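Side-chain contact in 1,4-dihydroxy-2-naphthoyl-CoA hydrolase (Escherichia coli, PDB 4K49), which hydrolyses the thioester of 1,4-dihydroxy-2-naphthoyl-CoA to release 1,4-dihydroxy-2-naphthoate in menaquinone biosynthesis, and also acts on many other acyl-CoAs: residues L36-P41 with E63-V68. Sequence-based numbering, arbitrary orientation.
Sequences LEATMP and ESIGSV. With HFQ (2,4-dihydroxyphenacyl coenzyme A), chain F.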
loop_
_atom_site.group_PDB
_atom_site.type_symbol
_atom_site.label_atom_id
_atom_site.label_comp_id
_atom_site.label_asym_id
_atom_site.label_seq_id
_atom_site.Cartn_x
_atom_site.Cartn_y
_atom_site.Cartn_z
ATOM N N LEU A 36 6.341 13.913 -11.242
ATOM C CA LEU A 36 6.548 12.586 -11.804
ATOM C C LEU A 36 5.169 11.936 -11.865
ATOM O O LEU A 36 4.358 12.105 -10.947
ATOM C CB LEU A 36 7.518 11.791 -10.923
ATOM C CG LEU A 36 8.036 10.448 -11.437
ATOM C CD1 LEU A 36 8.688 10.607 -12.808
ATOM C CD2 LEU A 36 9.012 9.839 -10.439
ATOM N N GLU A 37 4.883 11.218 -12.946
ATOM C CA GLU A 37 3.552 10.661 -13.153
ATOM C C GLU A 37 3.627 9.202 -13.602
ATOM O O GLU A 37 4.437 8.848 -14.469
ATOM C CB GLU A 37 2.787 11.503 -14.190
ATOM C CG GLU A 37 1.419 10.934 -14.608
ATOM C CD GLU A 37 0.736 11.784 -15.676
ATOM O OE1 GLU A 37 0.471 12.974 -15.418
ATOM O OE2 GLU A 37 0.460 11.262 -16.774
ATOM N N ALA A 38 2.787 8.362 -12.999
ATOM C CA ALA A 38 2.718 6.943 -13.347
ATOM C C ALA A 38 1.276 6.452 -13.284
ATOM O O ALA A 38 0.447 6.980 -12.531
ATOM C CB ALA A 38 3.615 6.109 -12.437
ATOM N N THR A 39 0.971 5.440 -14.086
ATOM C CA THR A 39 -0.353 4.847 -14.067
ATOM C C THR A 39 -0.280 3.384 -13.606
ATOM O O THR A 39 0.797 2.786 -13.568
ATOM C CB THR A 39 -1.028 4.930 -15.454
ATOM O OG1 THR A 39 -0.211 4.255 -16.417
ATOM C CG2 THR A 39 -1.198 6.385 -15.880
ATOM N N MET A 40 -1.436 2.821 -13.264
ATOM C CA MET A 40 -1.529 1.468 -12.718
ATOM C C MET A 40 -2.927 0.954 -13.056
ATOM O O MET A 40 -3.906 1.710 -12.971
ATOM C CB MET A 40 -1.312 1.497 -11.194
ATOM C CG MET A 40 -1.538 0.152 -10.489
ATOM S SD MET A 40 -1.386 0.283 -8.677
ATOM C CE MET A 40 -2.891 1.153 -8.287
ATOM N N PRO A 41 -3.038 -0.316 -13.481
ATOM C CA PRO A 41 -4.366 -0.795 -13.858
ATOM C C PRO A 41 -5.208 -1.163 -12.646
ATOM O O PRO A 41 -4.673 -1.446 -11.559
ATOM C CB PRO A 41 -4.059 -2.059 -14.673
ATOM C CG PRO A 41 -2.753 -2.552 -14.125
ATOM C CD PRO A 41 -1.982 -1.289 -13.812
ATOM N N GLU A 63 3.640 5.211 -3.035
ATOM C CA GLU A 63 4.985 5.039 -2.508
ATOM C C GLU A 63 5.996 4.751 -3.627
ATOM O O GLU A 63 7.146 5.162 -3.531
ATOM C CB GLU A 63 5.046 3.980 -1.403
ATOM C CG GLU A 63 6.431 3.943 -0.735
ATOM C CD GLU A 63 6.411 3.469 0.698
ATOM O OE1 GLU A 63 5.327 3.384 1.314
ATOM O OE2 GLU A 63 7.500 3.175 1.222
ATOM N N SER A 64 5.565 4.082 -4.697
ATOM C CA SER A 64 6.452 3.834 -5.840
ATOM C C SER A 64 6.886 5.134 -6.518
ATOM O O SER A 64 8.075 5.336 -6.802
ATOM C CB SER A 64 5.773 2.936 -6.886
ATOM O OG SER A 64 5.444 1.661 -6.355
ATOM N N ILE A 65 5.926 6.016 -6.790
ATOM C CA ILE A 65 6.247 7.266 -7.474
ATOM C C ILE A 65 7.053 8.178 -6.547
ATOM O O ILE A 65 8.124 8.664 -6.925
ATOM C CB ILE A 65 4.986 8.008 -7.950
ATOM C CG1 ILE A 65 4.120 7.096 -8.820
ATOM C CG2 ILE A 65 5.365 9.265 -8.755
ATOM C CD1 ILE A 65 2.808 7.770 -9.212
ATOM N N GLY A 66 6.558 8.393 -5.329
ATOM C CA GLY A 66 7.242 9.267 -4.384
ATOM C C GLY A 66 8.660 8.828 -4.031
ATOM O O GLY A 66 9.579 9.659 -3.946
ATOM N N SER A 67 8.856 7.528 -3.830
ATOM C CA SER A 67 10.176 7.012 -3.478
ATOM C C SER A 67 11.164 7.169 -4.627
ATOM O O SER A 67 12.330 7.513 -4.408
ATOM C CB SER A 67 10.109 5.534 -3.078
ATOM O OG SER A 67 9.323 5.309 -1.918
ATOM N N VAL A 68 10.741 6.888 -5.853
ATOM C CA VAL A 68 11.712 6.989 -6.942
ATOM C C VAL A 68 11.953 8.454 -7.285
ATOM O O VAL A 68 13.065 8.838 -7.649
ATOM C CB VAL A 68 11.352 6.119 -8.177
ATOM C CG1 VAL A 68 10.294 6.773 -9.020
ATOM C CG2 VAL A 68 12.605 5.876 -9.020
HETATM C CB HFQ F . 10.390 2.637 -0.222
HETATM N N1A HFQ F . 21.331 1.494 6.322
HETATM O O1A HFQ F . 17.752 2.766 15.157
HETATM P P1A HFQ F . 16.648 2.168 14.267
HETATM C C1B HFQ F . 9.796 1.822 -1.411
HETATM O O1B HFQ F . 8.927 0.925 -1.161
HETATM C C1D HFQ F . 19.341 -0.075 10.547
HETATM S S1P HFQ F . 11.664 1.718 0.628
HETATM C C2A HFQ F . 20.831 0.288 6.638
HETATM O O2A HFQ F . 15.787 1.181 15.072
HETATM P P2A HFQ F . 16.296 4.470 12.794
HETATM C C2B HFQ F . 10.236 2.043 -2.808
HETATM O O2B HFQ F . 11.280 2.619 -6.784
HETATM C C2D HFQ F . 19.712 0.029 11.901
HETATM O O2D HFQ F . 21.055 -0.405 12.151
HETATM C C2P HFQ F . 10.878 0.386 1.499
HETATM N N3A HFQ F . 20.323 0.051 7.860
HETATM O O3A HFQ F . 15.731 3.292 13.701
HETATM C C3B HFQ F . 9.333 1.706 -3.825
HETATM O O3B HFQ F . 12.420 2.917 -2.163
HETATM C C3D HFQ F . 18.809 -0.882 12.536
HETATM O O3D HFQ F . 19.260 -2.216 12.182
HETATM P P3D HFQ F . 19.773 -3.290 13.319
HETATM C C3P HFQ F . 10.130 0.738 2.746
HETATM C C4A HFQ F . 20.313 1.031 8.794
HETATM O O4A HFQ F . 15.461 5.651 12.971
HETATM C C4B HFQ F . 9.687 1.896 -5.135
HETATM C C4D HFQ F . 17.562 -0.670 11.851
HETATM O O4D HFQ F . 17.920 -0.065 10.576
HETATM N N4P HFQ F . 10.828 1.461 3.687
HETATM C C5A HFQ F . 20.821 2.289 8.509
HETATM O O5A HFQ F . 17.733 4.846 13.166
HETATM C C5B HFQ F . 10.942 2.426 -5.453
HETATM C C5D HFQ F . 16.724 0.251 12.630
HETATM O O5D HFQ F . 17.305 1.422 13.056
HETATM C C5P HFQ F . 11.882 0.877 4.433
HETATM O O5P HFQ F . 12.205 -0.354 4.259
HETATM C C6A HFQ F . 21.350 2.509 7.212
HETATM N N6A HFQ F . 21.888 3.798 6.849
HETATM O O6A HFQ F . 16.261 3.941 11.328
HETATM C C6B HFQ F . 11.849 2.764 -4.442
HETATM C C6P HFQ F . 12.639 1.679 5.463
HETATM N N7A HFQ F . 20.662 3.051 9.641
HETATM O O7A HFQ F . 21.360 -3.083 13.517
HETATM C C7B HFQ F . 11.501 2.571 -3.133
HETATM C C7P HFQ F . 12.594 0.981 6.830
HETATM C C8A HFQ F . 20.092 2.304 10.603
HETATM O O8A HFQ F . 19.091 -3.059 14.580
HETATM N N8P HFQ F . 13.022 1.783 7.962
HETATM N N9A HFQ F . 19.888 1.077 10.085
HETATM O O9A HFQ F . 19.495 -4.712 12.812
HETATM C C9P HFQ F . 14.454 1.859 8.266
HETATM O O9P HFQ F . 15.221 1.272 7.588
HETATM C CAP HFQ F . 14.863 2.705 9.460
HETATM O OAP HFQ F . 13.728 3.265 10.054
HETATM C CBP HFQ F . 15.802 3.840 9.042
HETATM C CCP HFQ F . 15.941 4.695 10.226
HETATM C CDP HFQ F . 17.172 3.246 8.658
HETATM C CEP HFQ F . 15.211 4.591 7.918
#
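L36 and A38 pack on I65, and L36 also reaches V68, in a small strand-to-helix contact made by apolar side chains near the centre of the chain, where strand 36-41 lies against helix 55-72. The two short segments run roughly antiparallel at 152°, their axes 8.7 Å apart. I65 makes most of the contact on the helix side, spreading its two branches along the strand: CD1 rests on the methyl of A38 (CD1 to CB 3.7 Å), while CG2 lies by the backbone oxygen and CB of L36. With CG2 of I65 anti to its backbone N and CG1 anti to its carbonyl carbon (chi1 -55°), each branch reaches a different strand residue. The A38 methyl meets both CG1 and CD1 of I65, and L36 extends past I65 to lay CD2 against CG1 of V68 at 3.6 Å, the two side chains meeting at about a right angle. F28 of the adjoining strand 27-31 touches L36, A38 and V68.

Another side of the helix faces the bound 2,4-dihydroxyphenacyl-CoA, with V68 at the boundary, its CB near the ligand hydroxyl O2B. S67 packs its CB 3.3 Å from ring atom C7B, and its OG bonds back to E63 O at 2.7 Å; that oxygen also takes the bond from S67 N, the two donors arriving from opposite faces of the carbonyl plane. E63, the inferred nucleophile or proton acceptor, stretches out to bring OE2 within 3.3 Å of the ligand methylene CB, and its OE1 is bonded to H89 NE2 of the second subunit. An alanine at E63 would remove the carboxylate beside the ligand and would probably leave that histidine without this partner. One helical face thus packs on the sheet while another lines an active site completed across the dimer, the arrangement of hotdog-fold thioesterases, whose curved antiparallel sheet wraps a central helix.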